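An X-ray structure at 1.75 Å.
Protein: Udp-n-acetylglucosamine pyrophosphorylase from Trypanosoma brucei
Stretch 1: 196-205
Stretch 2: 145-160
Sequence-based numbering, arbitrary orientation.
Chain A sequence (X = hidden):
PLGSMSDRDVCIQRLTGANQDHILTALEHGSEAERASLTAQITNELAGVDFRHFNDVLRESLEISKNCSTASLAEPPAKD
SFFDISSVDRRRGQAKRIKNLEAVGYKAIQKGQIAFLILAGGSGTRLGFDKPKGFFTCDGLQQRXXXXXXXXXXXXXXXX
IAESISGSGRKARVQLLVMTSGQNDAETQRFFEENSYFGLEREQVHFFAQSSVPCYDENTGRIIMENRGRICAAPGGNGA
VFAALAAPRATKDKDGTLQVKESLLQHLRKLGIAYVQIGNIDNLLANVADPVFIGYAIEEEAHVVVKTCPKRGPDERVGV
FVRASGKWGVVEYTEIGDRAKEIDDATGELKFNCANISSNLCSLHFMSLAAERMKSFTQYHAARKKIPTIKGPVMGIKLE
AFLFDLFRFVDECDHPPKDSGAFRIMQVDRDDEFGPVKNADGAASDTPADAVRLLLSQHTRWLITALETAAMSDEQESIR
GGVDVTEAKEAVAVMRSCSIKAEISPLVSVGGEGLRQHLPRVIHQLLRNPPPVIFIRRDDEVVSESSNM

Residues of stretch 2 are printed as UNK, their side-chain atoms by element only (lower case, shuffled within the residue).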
# COMPACT_ATOMS: atom_id res chain seq x y z
N SER A 196 -18.69 -11.49 -5.11
CA SER A 196 -19.13 -11.68 -3.72
C SER A 196 -18.06 -11.25 -2.72
O SER A 196 -17.83 -11.94 -1.72
CB SER A 196 -19.52 -13.15 -3.47
OG SER A 196 -20.58 -13.48 -4.35
N TYR A 197 -17.41 -10.12 -3.02
CA TYR A 197 -16.37 -9.54 -2.14
C TYR A 197 -15.27 -10.52 -1.80
O TYR A 197 -14.63 -10.42 -0.75
CB TYR A 197 -16.99 -8.90 -0.87
CG TYR A 197 -18.08 -7.92 -1.19
CD1 TYR A 197 -17.81 -6.57 -1.43
CD2 TYR A 197 -19.41 -8.36 -1.28
CE1 TYR A 197 -18.84 -5.68 -1.76
CE2 TYR A 197 -20.42 -7.49 -1.60
CZ TYR A 197 -20.15 -6.16 -1.85
OH TYR A 197 -21.20 -5.33 -2.14
N PHE A 198 -15.04 -11.48 -2.70
CA PHE A 198 -13.96 -12.48 -2.58
C PHE A 198 -13.99 -13.23 -1.26
O PHE A 198 -12.95 -13.64 -0.73
CB PHE A 198 -12.59 -11.85 -2.87
CG PHE A 198 -12.54 -11.11 -4.19
CD1 PHE A 198 -12.49 -11.81 -5.40
CD2 PHE A 198 -12.60 -9.71 -4.23
CE1 PHE A 198 -12.47 -11.12 -6.62
CE2 PHE A 198 -12.57 -9.02 -5.45
CZ PHE A 198 -12.51 -9.73 -6.63
N GLY A 199 -15.20 -13.44 -0.75
CA GLY A 199 -15.39 -14.20 0.48
C GLY A 199 -15.44 -13.35 1.75
O GLY A 199 -15.74 -13.88 2.82
N LEU A 200 -15.14 -12.06 1.63
CA LEU A 200 -15.28 -11.12 2.75
C LEU A 200 -16.74 -10.73 2.99
O LEU A 200 -17.57 -10.86 2.10
CB LEU A 200 -14.47 -9.83 2.50
CG LEU A 200 -12.97 -10.03 2.32
CD1 LEU A 200 -12.32 -8.69 1.98
CD2 LEU A 200 -12.32 -10.61 3.57
N GLU A 201 -17.05 -10.24 4.18
CA GLU A 201 -18.36 -9.63 4.42
C GLU A 201 -18.45 -8.26 3.76
O GLU A 201 -17.53 -7.46 3.88
CB GLU A 201 -18.61 -9.45 5.91
CG GLU A 201 -18.56 -10.73 6.73
CD GLU A 201 -18.54 -10.47 8.24
OE1 GLU A 201 -18.20 -9.34 8.68
OE2 GLU A 201 -18.86 -11.40 9.01
N ARG A 202 -19.56 -7.97 3.09
CA ARG A 202 -19.76 -6.67 2.48
C ARG A 202 -19.53 -5.54 3.49
O ARG A 202 -18.95 -4.51 3.15
CB ARG A 202 -21.16 -6.57 1.85
CG ARG A 202 -21.57 -5.18 1.38
CD ARG A 202 -22.94 -5.17 0.71
NE ARG A 202 -23.87 -6.10 1.34
CZ ARG A 202 -24.33 -7.22 0.78
NH1 ARG A 202 -23.97 -7.57 -0.46
NH2 ARG A 202 -25.16 -8.01 1.46
N GLU A 203 -19.95 -5.75 4.74
CA GLU A 203 -19.88 -4.71 5.77
C GLU A 203 -18.43 -4.37 6.18
O GLU A 203 -18.20 -3.31 6.75
CB GLU A 203 -20.68 -5.13 7.01
CG GLU A 203 -22.19 -5.20 6.81
CD GLU A 203 -22.68 -6.42 6.02
OE1 GLU A 203 -21.90 -7.39 5.76
OE2 GLU A 203 -23.89 -6.42 5.65
N GLN A 204 -17.47 -5.24 5.88
CA GLN A 204 -16.07 -4.94 6.24
C GLN A 204 -15.26 -4.29 5.11
O GLN A 204 -14.07 -4.05 5.29
CB GLN A 204 -15.33 -6.17 6.77
CG GLN A 204 -14.82 -7.12 5.68
CD GLN A 204 -14.30 -8.43 6.23
OE1 GLN A 204 -14.99 -9.46 6.11
NE2 GLN A 204 -13.12 -8.42 6.88
N VAL A 205 -15.89 -4.06 3.97
CA VAL A 205 -15.23 -3.46 2.82
C VAL A 205 -15.71 -2.04 2.59
O VAL A 205 -16.93 -1.81 2.44
CB VAL A 205 -15.42 -4.31 1.55
CG1 VAL A 205 -14.65 -3.67 0.40
CG2 VAL A 205 -14.91 -5.73 1.83
N UNK A 145 -6.41 -15.94 -10.24
CA UNK A 145 -6.99 -14.99 -9.31
C UNK A 145 -6.44 -13.61 -9.59
O UNK A 145 -5.25 -13.46 -9.88
n UNK A 145 -6.58 -18.91 -4.43
c UNK A 145 -7.17 -16.75 -7.47
c UNK A 145 -6.63 -15.39 -7.88
c UNK A 145 -7.19 -18.52 -5.73
c UNK A 145 -6.70 -17.11 -6.09
N UNK A 146 -7.32 -12.61 -9.52
CA UNK A 146 -6.92 -11.21 -9.57
C UNK A 146 -6.05 -10.81 -8.37
O UNK A 146 -6.01 -11.50 -7.34
c UNK A 146 -8.14 -10.28 -9.68
o UNK A 146 -8.98 -10.30 -8.52
N UNK A 147 -5.33 -9.71 -8.51
CA UNK A 147 -4.62 -9.16 -7.37
C UNK A 147 -5.59 -8.84 -6.21
O UNK A 147 -5.27 -9.17 -5.07
c UNK A 147 -3.77 -7.94 -7.78
c UNK A 147 -2.05 -6.93 -9.23
c UNK A 147 -2.65 -8.26 -8.78
c UNK A 147 -1.58 -9.16 -8.19
N UNK A 148 -6.75 -8.26 -6.49
CA UNK A 148 -7.76 -8.03 -5.43
C UNK A 148 -8.12 -9.33 -4.72
O UNK A 148 -8.14 -9.39 -3.50
c UNK A 148 -8.99 -3.06 -6.32
c UNK A 148 -8.49 -5.08 -5.06
c UNK A 148 -8.48 -3.68 -5.18
c UNK A 148 -9.53 -5.25 -7.22
c UNK A 148 -9.53 -3.84 -7.34
c UNK A 148 -8.99 -5.87 -6.09
c UNK A 148 -9.05 -7.38 -5.95
N UNK A 149 -8.38 -10.39 -5.49
CA UNK A 149 -8.81 -11.64 -4.90
C UNK A 149 -7.77 -12.20 -3.94
O UNK A 149 -8.12 -12.63 -2.85
c UNK A 149 -9.58 -14.01 -5.43
c UNK A 149 -10.94 -16.35 -5.92
s UNK A 149 -10.38 -14.89 -6.78
c UNK A 149 -9.13 -12.67 -5.99
N UNK A 150 -6.50 -12.17 -4.34
CA UNK A 150 -5.43 -12.71 -3.49
C UNK A 150 -5.26 -11.87 -2.21
O UNK A 150 -5.02 -12.44 -1.14
c UNK A 150 -4.12 -12.90 -4.25
s UNK A 150 -2.66 -14.36 -6.17
c UNK A 150 -4.15 -14.12 -5.18
c UNK A 150 -2.74 -12.91 -7.19
N UNK A 151 -5.40 -10.55 -2.31
CA UNK A 151 -5.40 -9.71 -1.10
C UNK A 151 -6.48 -10.10 -0.14
O UNK A 151 -6.21 -10.23 1.06
c UNK A 151 -2.13 -6.93 -2.07
c UNK A 151 -3.70 -6.48 -0.59
c UNK A 151 -4.19 -7.49 -1.41
n UNK A 151 -2.42 -6.17 -1.02
c UNK A 151 -5.52 -8.22 -1.42
n UNK A 151 -3.22 -7.74 -2.32
N UNK A 152 -7.70 -10.31 -0.64
CA UNK A 152 -8.83 -10.65 0.23
C UNK A 152 -8.68 -12.03 0.86
O UNK A 152 -9.07 -12.25 2.01
s UNK A 152 -10.53 -8.85 -1.06
c UNK A 152 -10.15 -10.54 -0.53
N UNK A 153 -8.10 -12.97 0.11
CA UNK A 153 -7.87 -14.29 0.65
C UNK A 153 -6.80 -14.27 1.73
O UNK A 153 -6.89 -15.01 2.70
c UNK A 153 -8.41 -16.64 -2.39
o UNK A 153 -9.37 -16.97 -3.13
c UNK A 153 -8.71 -15.63 -1.29
c UNK A 153 -7.50 -15.26 -0.48
o UNK A 153 -7.26 -17.09 -2.53
N UNK A 154 -5.80 -13.40 1.59
CA UNK A 154 -4.81 -13.25 2.66
C UNK A 154 -5.50 -12.75 3.94
O UNK A 154 -5.21 -13.24 5.03
c UNK A 154 -2.74 -12.94 1.20
c UNK A 154 -1.75 -11.92 0.62
c UNK A 154 -0.72 -12.59 -0.29
n UNK A 154 0.20 -11.56 -0.89
c UNK A 154 -3.67 -12.32 2.25
N UNK A 155 -6.43 -11.81 3.80
CA UNK A 155 -7.14 -11.30 4.98
C UNK A 155 -7.93 -12.44 5.61
O UNK A 155 -7.88 -12.64 6.83
c UNK A 155 -9.10 -9.87 5.75
c UNK A 155 -8.09 -7.76 3.75
c UNK A 155 -8.10 -10.16 4.62
c UNK A 155 -7.27 -8.92 4.25
N UNK A 156 -8.67 -13.17 4.78
CA UNK A 156 -9.47 -14.31 5.31
C UNK A 156 -8.61 -15.31 6.06
O UNK A 156 -9.00 -15.83 7.13
n UNK A 156 -12.96 -18.02 1.62
n UNK A 156 -12.44 -15.97 2.45
c UNK A 156 -12.56 -16.78 1.41
c UNK A 156 -11.45 -14.16 3.71
c UNK A 156 -10.24 -14.98 4.17
c UNK A 156 -11.96 -14.59 2.36
n UNK A 156 -12.29 -16.35 0.17
N UNK A 157 -7.45 -15.64 5.52
CA UNK A 157 -6.55 -16.58 6.18
C UNK A 157 -6.01 -16.05 7.52
O UNK A 157 -6.00 -16.78 8.53
c UNK A 157 -4.52 -21.12 7.72
c UNK A 157 -5.44 -17.03 5.24
n UNK A 157 -3.52 -21.87 8.16
n UNK A 157 -4.29 -20.28 6.73
c UNK A 157 -4.53 -18.09 5.82
c UNK A 157 -5.27 -19.39 6.13
n UNK A 157 -5.73 -21.21 8.27
N UNK A 158 -5.55 -14.80 7.53
CA UNK A 158 -5.06 -14.18 8.77
C UNK A 158 -6.20 -14.15 9.85
O UNK A 158 -5.95 -14.37 11.04
c UNK A 158 -4.52 -12.77 8.49
n UNK A 158 0.56 -14.42 9.14
c UNK A 158 0.44 -13.60 8.11
n UNK A 158 -0.73 -13.05 7.82
n UNK A 158 1.52 -13.31 7.38
c UNK A 158 -1.97 -13.25 8.57
c UNK A 158 -3.16 -12.73 7.75
N UNK A 159 -7.42 -13.86 9.42
CA UNK A 159 -8.59 -13.82 10.33
C UNK A 159 -8.83 -15.20 10.92
O UNK A 159 -9.06 -15.36 12.13
o UNK A 159 -11.40 -10.25 8.33
n UNK A 159 -11.84 -12.43 7.94
c UNK A 159 -9.85 -13.37 9.57
c UNK A 159 -9.92 -11.86 9.33
c UNK A 159 -11.11 -11.44 8.48
N UNK A 160 -8.75 -16.21 10.06
CA UNK A 160 -8.92 -17.62 10.48
C UNK A 160 -7.86 -18.05 11.49
O UNK A 160 -8.19 -18.72 12.48
o UNK A 160 -8.53 -20.29 7.16
o UNK A 160 -9.39 -22.01 8.24
c UNK A 160 -9.15 -20.00 9.47
c UNK A 160 -9.01 -20.82 8.20
c UNK A 160 -8.93 -18.52 9.23
O HOH W 1 -14.41 -11.97 6.76

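Position 145 carries four carbons in a row ending in nitrogen and touches nothing on stretch 1: Lys-145. At 146 one carbon bears one oxygen, 4.0 Å from Phe-198 CZ, which makes it Ser-146. Its OG accepts from N of residue 149 at 3.1 Å, capping the helix that begins at 147, so a short hydroxyl side chain suits the place. Position 147, four carbons forked at the second, is Leu-147, buried but out of reach of stretch 1.

Position 148 has one carbon and a six-carbon ring; its CB lies 3.9 Å from Phe-198 CE2, while the ring leads away: Phe-148. Position 149 is an unbranched run of two carbons, sulfur and carbon. Its CB comes within 3.5 Å of Phe-198 CD1 and its CA sits over one face of that ring, 4.0 Å from the centroid, a CH-pi contact made by the helix backbone itself; this is Met-149, whose slim, unbranched chain leaves that face open to the backbone. Position 150 has the same atoms, Met-150, but points away. Position 151, one carbon and a five-membered ring with two nitrogens, is His-151, also without contact.

At 152 a single carbon carries sulfur; the CB approaches Phe-198 CB to 3.6 Å and the sulfur lies 3.5 Å from Leu-200 CD1: this is Cys-152, a compact, apolar side chain that fits between these neighbors. Position 153, three carbons with two oxygens on the third, is Glu-153, whose OE1 forms a salt bridge with Lys-145 NZ at 2.7 Å. Position 154, four carbons ending in nitrogen, is Lys-154, out of reach.

Position 155 has four carbons forked at the first, one arm two carbons long, and its short arm lies 4.0 Å from Leu-200 CD2: Ile-155, an apolar partner for leucine. Position 156 shows three carbons, a nitrogen, and a carbon bearing two more nitrogens, one of them 2.9 Å from Phe-198 O: Arg-156, long enough to bring a donor, NH1, to that carbonyl. Gly-199 CA lies over one guanidinium face, where a CB would clash with NH1. Positions 157 and 158 have the same atoms, Arg-157 and Arg-158, and neither reaches stretch 1. Position 159 has three carbons ending in one oxygen and one nitrogen, the oxygen 2.9 Å from Gln-204 NE2: Gln-159, whose amide accepts from Gln-204 NE2 through OE1 and donates through NE2 to a water bridging to Gln-204 OE1. Position 160, three carbons ending in two oxygens, is Glu-160, bound to Arg-157 by a salt bridge.

The contact thus works along one side of the helix: Phe-198 packs at its start, Leu-200 meets Cys-152 and Ile-155, Arg-156 NH1 holds the carbonyl of Phe-198, and Gln-159 holds Gln-204 in the 3-10 segment.

Stretch 2, residues 145-160: KSLFMMHCEKIRRRQE
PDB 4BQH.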